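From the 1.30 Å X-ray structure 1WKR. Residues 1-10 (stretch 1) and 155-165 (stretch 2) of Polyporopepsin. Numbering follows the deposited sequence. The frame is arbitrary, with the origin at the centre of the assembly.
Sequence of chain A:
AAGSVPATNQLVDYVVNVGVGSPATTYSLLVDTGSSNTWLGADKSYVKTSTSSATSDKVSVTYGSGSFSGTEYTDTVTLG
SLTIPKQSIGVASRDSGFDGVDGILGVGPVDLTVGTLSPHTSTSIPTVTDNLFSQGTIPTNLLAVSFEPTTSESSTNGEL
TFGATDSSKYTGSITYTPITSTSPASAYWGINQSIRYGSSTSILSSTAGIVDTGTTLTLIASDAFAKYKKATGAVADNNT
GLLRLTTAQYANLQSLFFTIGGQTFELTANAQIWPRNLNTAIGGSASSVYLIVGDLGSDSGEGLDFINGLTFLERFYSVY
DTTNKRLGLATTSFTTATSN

Stretch 1 1-10: AAGSVPATNQ
Stretch 2 155-165: STNGELTFGAT

Strands 3-9 and 155-162 pair antiparallel, their N-to-C directions at 142°, in the register G3-F162, S4-T161, V5-L160, P6-E159 and A7-G158; a beta bulge then shifts it by one, so that N9 faces S155. Backbone angles are extended through most of both strands, but N157, at the bulge, takes phi/psi -123/13.

The hydrogen-bonded pairs satisfy each other's amides and carbonyls: G3 N to F162 O 3.2 Å and F162 N to G3 O 2.9 Å; V5 N to L160 O and L160 N to V5 O, both 2.9 Å; A7 N to G158 O 2.9 Å and G158 N to A7 O 3.0 Å; N9 N to S155 O 2.8 Å and S155 N to N9 O 3.3 Å. S155 O also accepts a weak bond from N157 N (2.9 Å). P6 lacks an amide hydrogen, but its position in a non-hydrogen-bonded pair requires none.

Two hydroxyl pairs add side-chain bonds, S4 OG to T161 OG1 and T8 OG1 to T156 OG1, each 2.8 Å, with all four residues in chi1 m. A water joins S4 OG (3.2 Å) to E159 OE2, to which it donates (2.9 Å).

On the V5 face, V5 (chi1 p) brings CG1 3.9 Å from L160 CB, and A7 CB lies 4.1 Å from L160 CD1. N157 OD1 and N9 ND2 are satisfied elsewhere in the structure.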

ATOM      1  N   ALA A   1      -7.301   8.925  22.218  1.00 10.61           N
ATOM      2  CA  ALA A   1      -8.366   9.196  21.145  1.00  9.26           C
ATOM      3  C   ALA A   1      -7.755   8.760  19.799  1.00  8.71           C
ATOM      4  O   ALA A   1      -6.582   8.520  19.687  1.00 10.19           O
ATOM      5  CB  ALA A   1      -8.657  10.742  21.165  1.00  8.99           C
ATOM      6  N   ALA A   2      -8.636   8.775  18.780  1.00  7.54           N
ATOM      7  CA  ALA A   2      -8.079   8.593  17.380  1.00  7.26           C
ATOM      8  C   ALA A   2      -7.099   9.681  17.106  1.00  8.58           C
ATOM      9  O   ALA A   2      -7.060  10.790  17.738  1.00  9.16           O
ATOM     10  CB  ALA A   2      -9.204   8.642  16.376  1.00  7.31           C
ATOM     11  N   GLY A   3      -6.170   9.413  16.172  1.00  7.40           N
ATOM     12  CA  GLY A   3      -5.190  10.436  15.791  1.00  7.72           C
ATOM     13  C   GLY A   3      -4.702  10.164  14.400  1.00  7.32           C
ATOM     14  O   GLY A   3      -4.719   9.012  13.902  1.00  7.18           O
ATOM     15  N   SER A   4      -4.238  11.216  13.764  1.00  7.66           N
ATOM     16  CA  SER A   4      -3.743  11.179  12.346  1.00  7.66           C
ATOM     17  C   SER A   4      -2.306  11.495  12.292  1.00  8.39           C
ATOM     18  O   SER A   4      -1.698  12.167  13.192  1.00  9.29           O
ATOM     19  CB  SER A   4      -4.535  12.035  11.477  1.00  9.09           C
ATOM     20  OG  SER A   4      -5.914  11.668  11.331  1.00 10.49           O
ATOM     21  N   VAL A   5      -1.649  11.154  11.177  1.00  7.09           N
ATOM     22  CA  VAL A   5      -0.285  11.533  10.825  1.00  7.83           C
ATOM     23  C   VAL A   5      -0.227  11.877   9.376  1.00  6.89           C
ATOM     24  O   VAL A   5      -0.833  11.148   8.540  1.00  6.56           O
ATOM     25  CB  VAL A   5       0.762  10.517  11.224  1.00 10.62           C
ATOM     26  CG1 VAL A   5       0.568   9.283  10.572  1.00 12.17           C
ATOM     27  CG2 VAL A   5       2.099  10.941  11.018  1.00 13.89           C
ATOM     28  N   PRO A   6       0.409  12.933   8.939  1.00  6.10           N
ATOM     29  CA  PRO A   6       0.549  13.235   7.465  1.00  6.35           C
ATOM     30  C   PRO A   6       1.440  12.206   6.845  1.00  6.32           C
ATOM     31  O   PRO A   6       2.276  11.597   7.473  1.00  6.95           O
ATOM     32  CB  PRO A   6       1.229  14.628   7.466  1.00  7.33           C
ATOM     33  CG  PRO A   6       1.113  15.121   8.828  1.00 11.91           C
ATOM     34  CD  PRO A   6       1.080  13.985   9.780  1.00  7.37           C
ATOM     35  N   ALA A   7       1.242  12.022   5.543  1.00  5.65           N
ATOM     36  CA  ALA A   7       2.062  11.061   4.768  1.00  6.02           C
ATOM     37  C   ALA A   7       2.489  11.756   3.460  1.00  5.17           C
ATOM     38  O   ALA A   7       1.764  12.561   2.871  1.00  5.98           O
ATOM     39  CB  ALA A   7       1.223   9.804   4.458  1.00  6.50           C
ATOM     40  N   THR A   8       3.675  11.398   3.029  1.00  5.36           N
ATOM     41  CA  THR A   8       4.311  12.032   1.899  1.00  5.26           C
ATOM     42  C   THR A   8       4.418  11.078   0.717  1.00  4.98           C
ATOM     43  O   THR A   8       4.889   9.961   0.841  1.00  4.97           O
ATOM     44  CB  THR A   8       5.710  12.509   2.270  1.00  5.60           C
ATOM     45  OG1 THR A   8       5.568  13.492   3.317  1.00  7.34           O
ATOM     46  CG2 THR A   8       6.391  13.235   1.169  1.00  7.81           C
ATOM     47  N   ASN A   9       3.930  11.568  -0.438  1.00  4.76           N
ATOM     48  CA  ASN A   9       3.932  10.823  -1.694  1.00  5.03           C
ATOM     49  C   ASN A   9       5.305  10.894  -2.284  1.00  4.62           C
ATOM     50  O   ASN A   9       5.749  12.011  -2.681  1.00  5.97           O
ATOM     51  CB  ASN A   9       2.882  11.453  -2.612  1.00  5.30           C
ATOM     52  CG  ASN A   9       2.623  10.656  -3.852  1.00  4.40           C
ATOM     53  OD1 ASN A   9       3.544  10.101  -4.452  1.00  5.95           O
ATOM     54  ND2 ASN A   9       1.368  10.596  -4.305  1.00  5.51           N
ATOM     55  N   GLN A  10       5.998   9.773  -2.417  1.00  4.34           N
ATOM     56  CA  GLN A  10       7.320   9.666  -3.057  1.00  5.57           C
ATOM     57  C   GLN A  10       7.203   8.954  -4.401  1.00  5.08           C
ATOM     58  O   GLN A  10       8.157   8.317  -4.854  1.00  5.98           O
ATOM     59  CB  GLN A  10       8.333   8.939  -2.155  1.00  6.12           C
ATOM     60  CG  GLN A  10       8.539   9.631  -0.805  1.00  7.99           C
ATOM     61  CD  GLN A  10       9.727   9.104   0.003  1.00  7.13           C
ATOM     62  OE1 GLN A  10      10.368   9.921   0.679  1.00 10.12           O
ATOM     63  NE2 GLN A  10      10.004   7.830  -0.095  1.00  8.52           N
ATOM     64  N   SER A 155       5.403  15.229  -2.181  1.00 10.91           N
ATOM     65  CA  SER A 155       4.302  16.038  -1.763  1.00  9.66           C
ATOM     66  C   SER A 155       3.661  15.456  -0.545  1.00  7.39           C
ATOM     67  O   SER A 155       3.221  14.275  -0.562  1.00  6.99           O
ATOM     68  CB  SER A 155       3.241  16.081  -2.879  1.00  9.13           C
ATOM     69  OG  SER A 155       3.675  16.593  -4.162  0.25  8.80           O
ATOM     70  N   THR A 156       3.601  16.198   0.531  1.00  7.25           N
ATOM     71  CA  THR A 156       2.952  15.720   1.748  1.00  6.21           C
ATOM     72  C   THR A 156       1.460  15.965   1.587  1.00  6.53           C
ATOM     73  O   THR A 156       0.896  16.930   2.076  1.00  9.68           O
ATOM     74  CB  THR A 156       3.528  16.406   3.033  1.00  6.82           C
ATOM     75  OG1 THR A 156       4.939  16.154   3.031  1.00  9.11           O
ATOM     76  CG2 THR A 156       2.932  15.779   4.310  1.00  7.79           C
ATOM     77  N   ASN A 157       0.815  15.052   0.888  1.00  5.55           N
ATOM     78  CA  ASN A 157      -0.603  15.235   0.503  1.00  5.68           C
ATOM     79  C   ASN A 157      -1.467  14.081   1.001  1.00  5.28           C
ATOM     80  O   ASN A 157      -2.652  14.015   0.656  1.00  6.91           O
ATOM     81  CB  ASN A 157      -0.745  15.398  -1.000  1.00  5.53           C
ATOM     82  CG  ASN A 157      -0.404  14.142  -1.782  1.00  5.07           C
ATOM     83  OD1 ASN A 157      -0.172  13.077  -1.189  1.00  6.05           O
ATOM     84  ND2 ASN A 157      -0.448  14.174  -3.127  1.00  6.07           N
ATOM     85  N   GLY A 158      -0.934  13.247   1.889  1.00  5.01           N
ATOM     86  CA  GLY A 158      -1.640  12.036   2.380  1.00  5.80           C
ATOM     87  C   GLY A 158      -1.852  12.081   3.853  1.00  5.26           C
ATOM     88  O   GLY A 158      -1.350  12.979   4.580  1.00  5.57           O
ATOM     89  N   GLU A 159      -2.584  11.083   4.354  1.00  4.56           N
ATOM     90  CA  GLU A 159      -2.901  11.016   5.800  1.00  4.98           C
ATOM     91  C   GLU A 159      -3.170   9.599   6.190  1.00  4.63           C
ATOM     92  O   GLU A 159      -3.841   8.860   5.472  1.00  5.27           O
ATOM     93  CB  GLU A 159      -4.126  11.913   6.141  1.00  5.89           C
ATOM     94  CG  GLU A 159      -4.438  11.952   7.648  1.00  7.47           C
ATOM     95  CD  GLU A 159      -5.642  12.783   7.865  1.00  8.01           C
ATOM     96  OE1 GLU A 159      -6.783  12.314   7.540  1.00  7.96           O
ATOM     97  OE2 GLU A 159      -5.515  13.859   8.440  1.00 12.26           O
ATOM     98  N   LEU A 160      -2.672   9.211   7.341  1.00  4.19           N
ATOM     99  CA  LEU A 160      -3.107   7.977   8.068  1.00  4.41           C
ATOM    100  C   LEU A 160      -3.927   8.392   9.238  1.00  5.03           C
ATOM    101  O   LEU A 160      -3.481   9.272  10.007  1.00  6.03           O
ATOM    102  CB  LEU A 160      -1.920   7.145   8.538  1.00  5.86           C
ATOM    103  CG  LEU A 160      -1.305   6.232   7.474  1.00  9.14           C
ATOM    104  CD1 LEU A 160      -1.006   6.772   6.170  1.00 11.20           C
ATOM    105  CD2 LEU A 160      -0.176   5.390   8.165  1.00 10.61           C
ATOM    106  N   THR A 161      -5.057   7.759   9.467  1.00  4.36           N
ATOM    107  CA  THR A 161      -5.870   8.025  10.684  1.00  4.36           C
ATOM    108  C   THR A 161      -6.047   6.685  11.374  1.00  4.36           C
ATOM    109  O   THR A 161      -6.569   5.709  10.805  1.00  4.80           O
ATOM    110  CB  THR A 161      -7.234   8.627  10.382  1.00  5.53           C
ATOM    111  OG1 THR A 161      -7.042   9.839   9.582  1.00  6.62           O
ATOM    112  CG2 THR A 161      -7.945   9.028  11.631  1.00  7.02           C
ATOM    113  N   PHE A 162      -5.607   6.622  12.612  1.00  4.67           N
ATOM    114  CA  PHE A 162      -5.741   5.414  13.443  1.00  4.27           C
ATOM    115  C   PHE A 162      -6.971   5.577  14.354  1.00  4.44           C
ATOM    116  O   PHE A 162      -7.054   6.534  15.141  1.00  5.79           O
ATOM    117  CB  PHE A 162      -4.502   5.236  14.321  1.00  4.47           C
ATOM    118  CG  PHE A 162      -3.263   4.873  13.495  1.00  5.01           C
ATOM    119  CD1 PHE A 162      -3.011   3.527  13.200  1.00  5.31           C
ATOM    120  CD2 PHE A 162      -2.412   5.842  13.001  1.00  5.62           C
ATOM    121  CE1 PHE A 162      -1.868   3.161  12.479  1.00  5.59           C
ATOM    122  CE2 PHE A 162      -1.310   5.430  12.208  1.00  6.14           C
ATOM    123  CZ  PHE A 162      -1.044   4.116  11.972  1.00  6.52           C
ATOM    124  N   GLY A 163      -7.899   4.663  14.214  1.00  4.81           N
ATOM    125  CA  GLY A 163      -9.044   4.596  15.131  1.00  5.80           C
ATOM    126  C   GLY A 163     -10.301   5.292  14.626  1.00  6.54           C
ATOM    127  O   GLY A 163     -11.306   5.251  15.354  1.00  7.64           O
ATOM    128  N   ALA A 164     -10.260   5.905  13.445  1.00  5.67           N
ATOM    129  CA  ALA A 164     -11.423   6.634  12.898  1.00  6.15           C
ATOM    130  C   ALA A 164     -11.171   6.876  11.425  1.00  5.34           C
ATOM    131  O   ALA A 164     -10.058   6.729  10.929  1.00  6.01           O
ATOM    132  CB  ALA A 164     -11.562   7.978  13.596  1.00  7.34           C
ATOM    133  N   THR A 165     -12.207   7.291  10.733  1.00  6.38           N
ATOM    134  CA  THR A 165     -12.132   7.811   9.388  1.00  6.66           C
ATOM    135  C   THR A 165     -12.154   9.306   9.396  1.00  7.33           C
ATOM    136  O   THR A 165     -12.562   9.941  10.457  1.00  9.88           O
ATOM    137  CB  THR A 165     -13.264   7.296   8.486  1.00  6.93           C
ATOM    138  OG1 THR A 165     -14.547   7.698   9.092  1.00  9.49           O
ATOM    139  CG2 THR A 165     -13.312   5.808   8.387  1.00  9.28           C
TER
HETATM  140  O   HOH W   1      -6.957  14.679  10.858  1.00 33.04           O